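Local coordinates for protein putative hydrolase (Campylobacter jejuni, PDB 3D6L) that probably hydrolyses long-chain fatty acyl-CoA thioesters as a hexameric hot dog fold thioesterase, at residues 60-74 with 83-95. Numbering follows the deposited sequence.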
loop_
_atom_site.group_PDB
_atom_site.type_symbol
_atom_site.label_atom_id
_atom_site.label_comp_id
_atom_site.label_asym_id
_atom_site.label_seq_id
_atom_site.Cartn_x
_atom_site.Cartn_y
_atom_site.Cartn_z
ATOM N N LYS A 60 1.035 -14.340 20.962
ATOM C CA LYS A 60 0.312 -14.630 22.194
ATOM C C LYS A 60 -1.177 -14.347 22.064
ATOM O O LYS A 60 -1.999 -15.060 22.626
ATOM C CB LYS A 60 0.881 -13.797 23.341
ATOM C CG LYS A 60 2.373 -13.897 23.478
ATOM C CD LYS A 60 2.873 -12.958 24.546
ATOM C CE LYS A 60 4.381 -13.027 24.618
ATOM N NZ LYS A 60 4.917 -12.245 25.755
ATOM N N GLU A 61 -1.525 -13.309 21.316
ATOM C CA GLU A 61 -2.893 -12.833 21.294
ATOM C C GLU A 61 -3.180 -12.180 19.942
ATOM O O GLU A 61 -2.276 -11.598 19.355
ATOM C CB GLU A 61 -3.068 -11.829 22.436
ATOM C CG GLU A 61 -4.405 -11.878 23.165
ATOM C CD GLU A 61 -4.669 -13.201 23.853
ATOM O OE1 GLU A 61 -3.751 -13.728 24.534
ATOM O OE2 GLU A 61 -5.813 -13.701 23.717
ATOM N N PRO A 62 -4.435 -12.281 19.445
ATOM C CA PRO A 62 -4.836 -11.593 18.204
ATOM C C PRO A 62 -4.725 -10.073 18.319
ATOM O O PRO A 62 -4.903 -9.500 19.409
ATOM C CB PRO A 62 -6.311 -11.960 18.044
ATOM C CG PRO A 62 -6.545 -13.128 18.940
ATOM C CD PRO A 62 -5.554 -13.037 20.044
ATOM N N VAL A 63 -4.425 -9.431 17.197
ATOM C CA VAL A 63 -4.429 -7.972 17.107
ATOM C C VAL A 63 -5.634 -7.570 16.244
ATOM O O VAL A 63 -5.918 -8.225 15.230
ATOM C CB VAL A 63 -3.095 -7.438 16.519
ATOM C CG1 VAL A 63 -3.084 -5.924 16.444
ATOM C CG2 VAL A 63 -1.925 -7.920 17.353
ATOM N N PHE A 64 -6.349 -6.524 16.664
ATOM C CA PHE A 64 -7.538 -6.054 15.946
ATOM C C PHE A 64 -7.345 -4.693 15.294
ATOM O O PHE A 64 -6.462 -3.912 15.689
ATOM C CB PHE A 64 -8.761 -5.989 16.873
ATOM C CG PHE A 64 -9.070 -7.285 17.574
ATOM C CD1 PHE A 64 -9.480 -7.281 18.902
ATOM C CD2 PHE A 64 -8.952 -8.509 16.907
ATOM C CE1 PHE A 64 -9.761 -8.474 19.566
ATOM C CE2 PHE A 64 -9.232 -9.708 17.555
ATOM C CZ PHE A 64 -9.635 -9.695 18.887
ATOM N N ILE A 65 -8.187 -4.418 14.296
ATOM C CA ILE A 65 -8.312 -3.084 13.716
ATOM C C ILE A 65 -8.532 -2.071 14.833
ATOM O O ILE A 65 -9.353 -2.284 15.738
ATOM C CB ILE A 65 -9.489 -3.022 12.705
ATOM C CG1 ILE A 65 -9.181 -3.887 11.470
ATOM C CG2 ILE A 65 -9.797 -1.581 12.305
ATOM C CD1 ILE A 65 -10.377 -4.186 10.573
ATOM N N GLY A 66 -7.784 -0.975 14.781
ATOM C CA GLY A 66 -7.966 0.102 15.748
ATOM C C GLY A 66 -6.994 0.096 16.907
ATOM O O GLY A 66 -6.771 1.147 17.513
ATOM N N ASP A 67 -6.422 -1.075 17.215
ATOM C CA ASP A 67 -5.388 -1.206 18.261
ATOM C C ASP A 67 -4.255 -0.224 18.033
ATOM O O ASP A 67 -3.819 -0.019 16.897
ATOM C CB ASP A 67 -4.768 -2.608 18.288
ATOM C CG ASP A 67 -5.719 -3.680 18.775
ATOM O OD1 ASP A 67 -5.373 -4.868 18.595
ATOM O OD2 ASP A 67 -6.797 -3.358 19.328
ATOM N N ILE A 68 -3.796 0.387 19.122
ATOM C CA ILE A 68 -2.562 1.153 19.118
ATOM C C ILE A 68 -1.488 0.155 19.516
ATOM O O ILE A 68 -1.505 -0.368 20.636
ATOM C CB ILE A 68 -2.605 2.341 20.125
ATOM C CG1 ILE A 68 -3.977 3.051 20.117
ATOM C CG2 ILE A 68 -1.444 3.320 19.874
ATOM C CD1 ILE A 68 -4.417 3.638 18.775
ATOM N N ILE A 69 -0.588 -0.155 18.588
ATOM C CA ILE A 69 0.471 -1.122 18.846
ATOM C C ILE A 69 1.746 -0.414 19.264
ATOM O O ILE A 69 2.227 0.482 18.576
ATOM C CB ILE A 69 0.709 -2.079 17.642
ATOM C CG1 ILE A 69 -0.328 -3.203 17.644
ATOM C CG2 ILE A 69 2.078 -2.733 17.704
ATOM C CD1 ILE A 69 -1.633 -2.788 17.043
ATOM N N SER A 70 2.264 -0.818 20.419
ATOM C CA SER A 70 3.511 -0.294 20.942
ATOM C C SER A 70 4.530 -1.418 20.945
ATOM O O SER A 70 4.242 -2.524 21.399
ATOM C CB SER A 70 3.310 0.258 22.351
ATOM O OG SER A 70 2.498 1.424 22.319
ATOM N N CYS A 71 5.711 -1.127 20.411
ATOM C CA CYS A 71 6.800 -2.084 20.358
ATOM C C CYS A 71 7.915 -1.621 21.263
ATOM O O CYS A 71 8.538 -0.578 21.024
ATOM C CB CYS A 71 7.342 -2.226 18.935
ATOM S SG CYS A 71 6.134 -2.714 17.708
ATOM N N TYR A 72 8.158 -2.419 22.295
ATOM C CA TYR A 72 9.213 -2.181 23.255
ATOM C C TYR A 72 10.393 -3.077 22.943
ATOM O O TYR A 72 10.226 -4.182 22.428
ATOM C CB TYR A 72 8.706 -2.482 24.658
ATOM C CG TYR A 72 7.542 -1.626 25.081
ATOM C CD1 TYR A 72 6.228 -1.992 24.770
ATOM C CD2 TYR A 72 7.751 -0.439 25.801
ATOM C CE1 TYR A 72 5.149 -1.201 25.165
ATOM C CE2 TYR A 72 6.676 0.359 26.208
ATOM C CZ TYR A 72 5.383 -0.029 25.883
ATOM O OH TYR A 72 4.323 0.751 26.280
ATOM N N SER A 73 11.585 -2.603 23.279
ATOM C CA SER A 73 12.810 -3.319 22.976
ATOM C C SER A 73 13.777 -3.342 24.139
ATOM O O SER A 73 13.914 -2.356 24.869
ATOM C CB SER A 73 13.489 -2.687 21.778
ATOM O OG SER A 73 12.604 -2.697 20.675
ATOM N N LYS A 74 14.431 -4.487 24.319
ATOM C CA LYS A 74 15.571 -4.573 25.209
ATOM C C LYS A 74 16.733 -5.293 24.528
ATOM O O LYS A 74 16.618 -6.457 24.133
ATOM C CB LYS A 74 15.198 -5.250 26.534
ATOM C CG LYS A 74 16.332 -5.206 27.560
ATOM C CD LYS A 74 15.878 -5.586 28.955
ATOM C CE LYS A 74 17.082 -5.883 29.853
ATOM N NZ LYS A 74 17.913 -4.672 30.151
ATOM N N ILE A 83 23.950 -8.010 17.469
ATOM C CA ILE A 83 23.121 -7.389 18.505
ATOM C C ILE A 83 21.765 -8.095 18.655
ATOM O O ILE A 83 20.959 -8.112 17.720
ATOM C CB ILE A 83 22.866 -5.878 18.211
ATOM C CG1 ILE A 83 24.168 -5.148 17.859
ATOM C CG2 ILE A 83 22.145 -5.210 19.384
ATOM C CD1 ILE A 83 23.976 -3.839 17.104
ATOM N N SER A 84 21.506 -8.649 19.839
ATOM C CA SER A 84 20.240 -9.322 20.118
ATOM C C SER A 84 19.253 -8.439 20.858
ATOM O O SER A 84 19.609 -7.740 21.814
ATOM C CB SER A 84 20.468 -10.601 20.903
ATOM O OG SER A 84 21.311 -11.464 20.166
ATOM N N VAL A 85 18.002 -8.485 20.413
ATOM C CA VAL A 85 16.983 -7.598 20.935
ATOM C C VAL A 85 15.723 -8.383 21.231
ATOM O O VAL A 85 15.215 -9.101 20.369
ATOM C CB VAL A 85 16.670 -6.442 19.942
ATOM C CG1 VAL A 85 15.614 -5.508 20.509
ATOM C CG2 VAL A 85 17.935 -5.651 19.604
ATOM N N GLU A 86 15.232 -8.264 22.459
ATOM C CA GLU A 86 13.910 -8.766 22.777
ATOM C C GLU A 86 12.895 -7.676 22.453
ATOM O O GLU A 86 13.021 -6.538 22.920
ATOM C CB GLU A 86 13.798 -9.201 24.245
ATOM C CG GLU A 86 12.442 -9.838 24.607
ATOM C CD GLU A 86 12.234 -11.228 24.007
ATOM O OE1 GLU A 86 13.175 -12.056 24.037
ATOM O OE2 GLU A 86 11.115 -11.504 23.514
ATOM N N VAL A 87 11.899 -8.028 21.648
ATOM C CA VAL A 87 10.848 -7.090 21.287
ATOM C C VAL A 87 9.531 -7.580 21.852
ATOM O O VAL A 87 9.153 -8.732 21.657
ATOM C CB VAL A 87 10.744 -6.892 19.754
ATOM C CG1 VAL A 87 9.621 -5.916 19.411
ATOM C CG2 VAL A 87 12.084 -6.399 19.179
ATOM N N GLU A 88 8.844 -6.695 22.565
ATOM C CA GLU A 88 7.546 -7.003 23.127
ATOM C C GLU A 88 6.533 -6.055 22.538
ATOM O O GLU A 88 6.738 -4.840 22.527
ATOM C CB GLU A 88 7.562 -6.855 24.649
ATOM C CG GLU A 88 8.454 -7.855 25.363
ATOM C CD GLU A 88 7.882 -9.264 25.374
ATOM O OE1 GLU A 88 6.654 -9.420 25.186
ATOM O OE2 GLU A 88 8.669 -10.219 25.575
ATOM N N VAL A 89 5.433 -6.611 22.049
ATOM C CA VAL A 89 4.389 -5.806 21.450
ATOM C C VAL A 89 3.155 -5.806 22.353
ATOM O O VAL A 89 2.716 -6.866 22.810
ATOM C CB VAL A 89 4.043 -6.309 20.025
ATOM C CG1 VAL A 89 3.138 -5.331 19.315
ATOM C CG2 VAL A 89 5.312 -6.529 19.212
ATOM N N THR A 90 2.616 -4.613 22.617
ATOM C CA THR A 90 1.375 -4.451 23.374
ATOM C C THR A 90 0.298 -3.786 22.504
ATOM O O THR A 90 0.595 -2.875 21.733
ATOM C CB THR A 90 1.584 -3.595 24.648
ATOM O OG1 THR A 90 1.813 -2.229 24.282
ATOM C CG2 THR A 90 2.775 -4.094 25.469
ATOM N N ALA A 91 -0.945 -4.246 22.624
ATOM C CA ALA A 91 -2.068 -3.597 21.952
ATOM C C ALA A 91 -2.924 -2.837 22.959
ATOM O O ALA A 91 -3.327 -3.382 23.989
ATOM C CB ALA A 91 -2.903 -4.599 21.187
ATOM N N GLN A 92 -3.173 -1.566 22.667
ATOM C CA GLN A 92 -4.060 -0.744 23.479
ATOM C C GLN A 92 -5.416 -0.660 22.786
ATOM O O GLN A 92 -5.509 -0.300 21.614
ATOM C CB GLN A 92 -3.454 0.638 23.675
ATOM C CG GLN A 92 -4.011 1.402 24.842
ATOM C CD GLN A 92 -3.419 2.796 24.933
ATOM O OE1 GLN A 92 -2.187 2.967 24.975
ATOM N NE2 GLN A 92 -4.290 3.806 24.952
ATOM N N ARG A 93 -6.459 -0.992 23.529
ATOM C CA ARG A 93 -7.737 -1.391 22.969
ATOM C C ARG A 93 -8.861 -0.847 23.841
ATOM O O ARG A 93 -8.724 -0.804 25.061
ATOM C CB ARG A 93 -7.779 -2.925 22.947
ATOM C CG ARG A 93 -8.951 -3.563 22.240
ATOM C CD ARG A 93 -8.453 -4.632 21.287
ATOM N NE ARG A 93 -8.160 -5.907 21.931
ATOM C CZ ARG A 93 -7.273 -6.800 21.489
ATOM N NH1 ARG A 93 -6.538 -6.569 20.406
ATOM N NH2 ARG A 93 -7.110 -7.939 22.146
ATOM N N VAL A 94 -9.964 -0.428 23.227
ATOM C CA VAL A 94 -11.143 -0.013 23.995
ATOM C C VAL A 94 -12.340 -0.915 23.687
ATOM O O VAL A 94 -12.700 -1.103 22.522
ATOM C CB VAL A 94 -11.522 1.478 23.764
ATOM C CG1 VAL A 94 -12.473 1.958 24.850
ATOM C CG2 VAL A 94 -10.281 2.371 23.747
ATOM N N ASP A 95 -12.948 -1.477 24.731
ATOM C CA ASP A 95 -14.123 -2.337 24.563
ATOM C C ASP A 95 -15.425 -1.531 24.409
ATOM O O ASP A 95 -15.396 -0.294 24.307
ATOM C CB ASP A 95 -14.230 -3.376 25.701
ATOM C CG ASP A 95 -14.472 -2.744 27.074
ATOM O OD1 ASP A 95 -14.167 -3.413 28.085
ATOM O OD2 ASP A 95 -14.964 -1.594 27.159
HETATM O O HOH W 1 0.072 0.033 22.801
#
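Asp67 OD1 is gripped by two donors, one from each segment. The backbone N of Phe64 lies 2.7 Å from Asp67 OD1 and meets it from above the carboxylate plane, with a fairly straight N-H...O angle of 163°. Arg93 NH1 comes equally near Asp67 OD1, but its N-H...O angle of 128° makes this a weak hydrogen bond within a salt bridge. The arginine chain leaves with CG opposite the backbone N (chi1 -172°) and then bends twice, which brings the guanidinium back to the type II turn Phe64–Asp67. Asp67 OD1 and Pro62 O border the guanidinium at its edge, while Phe64 CD1 sits over one face, 3.4 Å from Arg93 CZ and offset toward the rim. Beyond this turn, strands 68-78 and 82-94 form an antiparallel hairpin within the hot dog sheet, flanked by strands 9-12 and 100-115. Paired backbone bonds run from Ile68–Gln92 to Lys74–Glu86. Ile69, Cys71, Val87 and Val89 share one face; helix 26-42 packs on Cys71 and Val89. On the other face, a water donates to Ile68 O at 2.7 Å and also hydrogen-bonds Ser70 OG and Thr90 OG1. Thr90 OG1 additionally lies in the plane of the Tyr72 ring, 3.6 Å from Tyr72 CE1. Glu88 OE2 hydrogen-bonds Ser107 OG of strand 100-115, whereas Glu88 OE1 forms a salt bridge with Lys60 NZ, its hydrogen bond weak at 3.4 Å.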